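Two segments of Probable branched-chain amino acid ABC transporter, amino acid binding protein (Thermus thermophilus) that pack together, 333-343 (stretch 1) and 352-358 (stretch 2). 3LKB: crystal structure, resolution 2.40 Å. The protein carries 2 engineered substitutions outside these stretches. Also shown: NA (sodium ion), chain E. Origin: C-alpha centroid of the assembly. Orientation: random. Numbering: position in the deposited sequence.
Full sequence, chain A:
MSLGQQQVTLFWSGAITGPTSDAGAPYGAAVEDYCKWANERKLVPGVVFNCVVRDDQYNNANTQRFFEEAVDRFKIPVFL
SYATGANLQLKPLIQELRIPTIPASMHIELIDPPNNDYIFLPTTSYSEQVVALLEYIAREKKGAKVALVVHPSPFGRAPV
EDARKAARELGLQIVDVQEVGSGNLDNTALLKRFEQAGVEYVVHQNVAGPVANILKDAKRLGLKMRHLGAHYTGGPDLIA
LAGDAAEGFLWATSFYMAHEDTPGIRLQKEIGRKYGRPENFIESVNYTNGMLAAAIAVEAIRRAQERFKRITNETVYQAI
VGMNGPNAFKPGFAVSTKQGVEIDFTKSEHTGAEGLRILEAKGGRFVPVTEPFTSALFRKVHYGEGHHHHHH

Stretch 1, residues 333-343: FAVSTKQGVEI
Stretch 2 (352-358) GAEGLRI

Two stretches of chain can pack closely without one direct hydrogen bond between them, and this contact, which buries 449 Å², is an example. Stretch 1 has no regular helix or strand; stretch 2 reaches a strand at Arg-357 and Ile-358. The register is set where Ile-343 and Gly-352 lie 4.5 Å apart, CA to CA.

Apolar contacts centre on Ala-353 (phi/psi -85/99), whose CB lies 3.6 Å from Ala-334 CB and 4.2 Å from Ile-343 CD1. Ile-343 starts away, but its m,m rotamer brings its end back. Val-335 (-72/164, chi1 m) points toward stretch 2: its CG2 is 3.6 Å from Gly-355 O, and its CG1 covers one face of the Arg-357 guanidinium, 3.5 Å from NE.

Among backbone polar atoms, Glu-342 O receives a CA-H...O contact from Ala-353 CA at 3.3 Å. Glu-342 O also lies 3.0 Å from Gly-352 O; both are acceptors, so no hydrogen bond joins them. Gly-352 O binds the sodium ion at 2.5 Å.

Water supplies the polar link: water 1 accepts from Val-341 N (3.0 Å) and donates to Glu-354 OE2 (2.8 Å). Glu-354 adopts p,m. A CB on Gly-340 would fall 2.6 Å from Glu-354 OE2, a clash.

Within stretch 1, Glu-342 OE2 accepts from Phe-333 N (2.7 Å) and Ala-334 N (3.0 Å), tying its ends together.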

ATOM      1  N   PHE A 333     -12.087   1.512  22.387  1.00 10.02           N
ATOM      2  CA  PHE A 333     -11.797   1.906  20.991  1.00 10.53           C
ATOM      3  C   PHE A 333     -12.915   2.692  20.333  1.00 10.64           C
ATOM      4  O   PHE A 333     -12.654   3.606  19.521  1.00 11.20           O
ATOM      5  CB  PHE A 333     -11.442   0.712  20.113  1.00 10.12           C
ATOM      6  CG  PHE A 333     -10.140   0.111  20.448  1.00  9.36           C
ATOM      7  CD1 PHE A 333      -8.979   0.863  20.352  1.00 10.83           C
ATOM      8  CD2 PHE A 333     -10.055  -1.196  20.851  1.00  8.38           C
ATOM      9  CE1 PHE A 333      -7.746   0.296  20.619  1.00 11.83           C
ATOM     10  CE2 PHE A 333      -8.829  -1.777  21.140  1.00  9.01           C
ATOM     11  CZ  PHE A 333      -7.679  -1.036  21.040  1.00 12.11           C
ATOM     12  N   ALA A 334     -14.145   2.357  20.700  1.00  9.78           N
ATOM     13  CA  ALA A 334     -15.313   2.969  20.114  1.00  9.88           C
ATOM     14  C   ALA A 334     -16.118   3.593  21.210  1.00 10.13           C
ATOM     15  O   ALA A 334     -15.997   3.183  22.368  1.00 11.63           O
ATOM     16  CB  ALA A 334     -16.171   1.907  19.368  1.00  9.05           C
ATOM     17  N   VAL A 335     -16.967   4.540  20.832  1.00  9.63           N
ATOM     18  CA  VAL A 335     -17.807   5.277  21.747  1.00 10.15           C
ATOM     19  C   VAL A 335     -18.940   4.391  22.299  1.00 11.37           C
ATOM     20  O   VAL A 335     -19.186   3.317  21.782  1.00 12.12           O
ATOM     21  CB  VAL A 335     -18.403   6.519  21.040  1.00  9.77           C
ATOM     22  CG1 VAL A 335     -17.329   7.417  20.569  1.00  9.04           C
ATOM     23  CG2 VAL A 335     -19.310   6.127  19.864  1.00  9.31           C
ATOM     24  N   SER A 336     -19.591   4.817  23.368  1.00 12.60           N
ATOM     25  CA  SER A 336     -20.782   4.139  23.861  1.00 15.62           C
ATOM     26  C   SER A 336     -21.897   5.164  24.154  1.00 17.24           C
ATOM     27  O   SER A 336     -21.611   6.348  24.451  1.00 17.61           O
ATOM     28  CB  SER A 336     -20.441   3.270  25.076  1.00 16.11           C
ATOM     29  OG  SER A 336     -19.739   4.014  26.040  1.00 16.69           O
ATOM     30  N   THR A 337     -23.161   4.787  23.991  1.00 19.12           N
ATOM     31  CA  THR A 337     -24.223   5.746  24.383  1.00 21.94           C
ATOM     32  C   THR A 337     -24.231   5.940  25.914  1.00 23.62           C
ATOM     33  O   THR A 337     -23.618   5.153  26.640  1.00 23.38           O
ATOM     34  CB  THR A 337     -25.567   5.340  23.867  1.00 21.80           C
ATOM     35  OG1 THR A 337     -25.879   4.043  24.388  1.00 23.25           O
ATOM     36  CG2 THR A 337     -25.524   5.271  22.322  1.00 22.34           C
ATOM     37  N   LYS A 338     -24.860   6.999  26.422  1.00 26.89           N
ATOM     38  CA  LYS A 338     -24.826   7.173  27.876  1.00 30.12           C
ATOM     39  C   LYS A 338     -25.703   6.124  28.490  1.00 31.07           C
ATOM     40  O   LYS A 338     -25.506   5.701  29.610  1.00 31.67           O
ATOM     41  CB  LYS A 338     -25.168   8.585  28.339  1.00 31.24           C
ATOM     42  CG  LYS A 338     -26.407   9.236  27.754  1.00 33.69           C
ATOM     43  CD  LYS A 338     -26.674  10.495  28.572  1.00 39.89           C
ATOM     44  CE  LYS A 338     -26.575  10.132  30.095  1.00 42.90           C
ATOM     45  NZ  LYS A 338     -26.639  11.291  31.042  1.00 43.42           N
ATOM     46  N   GLN A 339     -26.635   5.676  27.675  1.00 32.70           N
ATOM     47  CA  GLN A 339     -27.403   4.450  27.870  1.00 34.77           C
ATOM     48  C   GLN A 339     -26.574   3.123  27.888  1.00 33.96           C
ATOM     49  O   GLN A 339     -26.754   2.254  28.768  1.00 33.90           O
ATOM     50  CB  GLN A 339     -28.412   4.371  26.704  1.00 35.91           C
ATOM     51  CG  GLN A 339     -29.280   5.638  26.540  1.00 40.93           C
ATOM     52  CD  GLN A 339     -30.280   5.804  27.711  1.00 46.02           C
ATOM     53  OE1 GLN A 339     -30.755   4.806  28.270  1.00 46.28           O
ATOM     54  NE2 GLN A 339     -30.573   7.064  28.097  1.00 46.49           N
ATOM     55  N   GLY A 340     -25.698   2.972  26.888  1.00 32.58           N
ATOM     56  CA  GLY A 340     -25.221   1.658  26.475  1.00 29.80           C
ATOM     57  C   GLY A 340     -23.843   1.357  26.976  1.00 28.22           C
ATOM     58  O   GLY A 340     -23.278   2.114  27.780  1.00 28.33           O
ATOM     59  N   VAL A 341     -23.323   0.224  26.509  1.00 26.16           N
ATOM     60  CA  VAL A 341     -21.931  -0.158  26.711  1.00 23.73           C
ATOM     61  C   VAL A 341     -21.234  -0.200  25.362  1.00 22.28           C
ATOM     62  O   VAL A 341     -21.886  -0.009  24.330  1.00 22.17           O
ATOM     63  CB  VAL A 341     -21.802  -1.511  27.479  1.00 24.30           C
ATOM     64  CG1 VAL A 341     -21.932  -1.273  28.994  1.00 23.44           C
ATOM     65  CG2 VAL A 341     -22.858  -2.494  27.026  1.00 23.28           C
ATOM     66  N   GLU A 342     -19.921  -0.440  25.369  1.00 20.47           N
ATOM     67  CA  GLU A 342     -19.116  -0.355  24.164  1.00 17.73           C
ATOM     68  C   GLU A 342     -19.345  -1.569  23.259  1.00 15.82           C
ATOM     69  O   GLU A 342     -20.123  -1.494  22.319  1.00 15.56           O
ATOM     70  CB  GLU A 342     -17.638  -0.188  24.492  1.00 18.03           C
ATOM     71  CG  GLU A 342     -16.768   0.232  23.296  1.00 19.13           C
ATOM     72  CD  GLU A 342     -15.262   0.202  23.629  1.00 25.09           C
ATOM     73  OE1 GLU A 342     -14.915   0.234  24.850  1.00 24.46           O
ATOM     74  OE2 GLU A 342     -14.424   0.152  22.678  1.00 25.45           O
ATOM     75  N   ILE A 343     -18.684  -2.677  23.524  1.00 13.12           N
ATOM     76  CA  ILE A 343     -18.873  -3.825  22.644  1.00 11.69           C
ATOM     77  C   ILE A 343     -19.796  -4.876  23.254  1.00 11.45           C
ATOM     78  O   ILE A 343     -19.409  -5.564  24.167  1.00 11.62           O
ATOM     79  CB  ILE A 343     -17.528  -4.497  22.251  1.00 10.48           C
ATOM     80  CG1 ILE A 343     -16.510  -3.464  21.747  1.00  8.84           C
ATOM     81  CG2 ILE A 343     -17.777  -5.572  21.215  1.00  9.84           C
ATOM     82  CD1 ILE A 343     -16.959  -2.719  20.467  1.00 10.11           C
ATOM     83  N   GLY A 352     -21.663  -4.408  17.410  1.00  9.47           N
ATOM     84  CA  GLY A 352     -20.967  -4.210  18.688  1.00 10.27           C
ATOM     85  C   GLY A 352     -21.189  -2.834  19.328  1.00 10.63           C
ATOM     86  O   GLY A 352     -21.996  -2.693  20.232  1.00 11.05           O
ATOM     87  N   ALA A 353     -20.494  -1.833  18.827  1.00 10.28           N
ATOM     88  CA  ALA A 353     -20.710  -0.465  19.214  1.00 11.52           C
ATOM     89  C   ALA A 353     -21.840   0.146  18.386  1.00 12.53           C
ATOM     90  O   ALA A 353     -21.632   0.600  17.264  1.00 13.40           O
ATOM     91  CB  ALA A 353     -19.428   0.315  18.977  1.00 11.45           C
ATOM     92  N   GLU A 354     -23.032   0.186  18.954  1.00 13.33           N
ATOM     93  CA  GLU A 354     -24.192   0.680  18.238  1.00 13.39           C
ATOM     94  C   GLU A 354     -24.268   2.231  18.148  1.00 12.63           C
ATOM     95  O   GLU A 354     -25.074   2.776  17.385  1.00 13.09           O
ATOM     96  CB  GLU A 354     -25.481   0.045  18.824  1.00 13.45           C
ATOM     97  CG  GLU A 354     -25.982   0.589  20.174  1.00 15.92           C
ATOM     98  CD  GLU A 354     -25.062   0.327  21.402  1.00 20.79           C
ATOM     99  OE1 GLU A 354     -24.119  -0.525  21.336  1.00 17.00           O
ATOM    100  OE2 GLU A 354     -25.329   0.986  22.448  1.00 22.71           O
ATOM    101  N   GLY A 355     -23.460   2.935  18.930  1.00 11.89           N
ATOM    102  CA  GLY A 355     -23.404   4.394  18.831  1.00 10.44           C
ATOM    103  C   GLY A 355     -22.360   4.912  17.849  1.00 11.09           C
ATOM    104  O   GLY A 355     -21.355   4.231  17.517  1.00 10.31           O
ATOM    105  N   LEU A 356     -22.613   6.125  17.361  1.00 10.74           N
ATOM    106  CA  LEU A 356     -21.703   6.821  16.468  1.00 10.45           C
ATOM    107  C   LEU A 356     -21.823   8.296  16.812  1.00  9.79           C
ATOM    108  O   LEU A 356     -22.715   8.670  17.590  1.00  9.52           O
ATOM    109  CB  LEU A 356     -22.015   6.535  14.981  1.00 10.91           C
ATOM    110  CG  LEU A 356     -23.454   6.708  14.477  1.00 13.20           C
ATOM    111  CD1 LEU A 356     -23.888   8.119  14.542  1.00 13.95           C
ATOM    112  CD2 LEU A 356     -23.556   6.234  13.057  1.00 14.83           C
ATOM    113  N   ARG A 357     -20.909   9.106  16.287  1.00  7.74           N
ATOM    114  CA  ARG A 357     -21.034  10.549  16.372  1.00  6.71           C
ATOM    115  C   ARG A 357     -20.768  11.145  14.995  1.00  6.99           C
ATOM    116  O   ARG A 357     -20.277  10.457  14.085  1.00  6.34           O
ATOM    117  CB  ARG A 357     -19.989  11.147  17.357  1.00  8.34           C
ATOM    118  CG  ARG A 357     -19.889  10.519  18.753  1.00  4.31           C
ATOM    119  CD  ARG A 357     -18.770  11.155  19.525  1.00  5.20           C
ATOM    120  NE  ARG A 357     -17.460  10.619  19.154  1.00  6.24           N
ATOM    121  CZ  ARG A 357     -16.300  10.981  19.710  1.00  5.48           C
ATOM    122  NH1 ARG A 357     -16.294  11.903  20.684  1.00  5.49           N
ATOM    123  NH2 ARG A 357     -15.147  10.433  19.283  1.00  2.00           N
ATOM    124  N   ILE A 358     -21.137  12.409  14.832  1.00  6.65           N
ATOM    125  CA  ILE A 358     -20.672  13.191  13.713  1.00  7.12           C
ATOM    126  C   ILE A 358     -19.525  14.078  14.207  1.00  8.21           C
ATOM    127  O   ILE A 358     -19.621  14.742  15.255  1.00  7.75           O
ATOM    128  CB  ILE A 358     -21.808  14.067  13.130  1.00  8.30           C
ATOM    129  CG1 ILE A 358     -23.096  13.254  12.861  1.00  8.76           C
ATOM    130  CG2 ILE A 358     -21.369  14.931  11.942  1.00  4.75           C
ATOM    131  CD1 ILE A 358     -22.946  12.140  12.002  1.00 14.84           C
TER
HETATM  132 NA    NA E 394     -24.056  -4.020  20.527  1.00  8.79          NA
HETATM  133  O   HOH W   1     -25.321  -0.864  24.506  1.00 15.12           O
HETATM  134  O   HOH W   2     -26.230  -3.349  20.874  1.00 15.38           O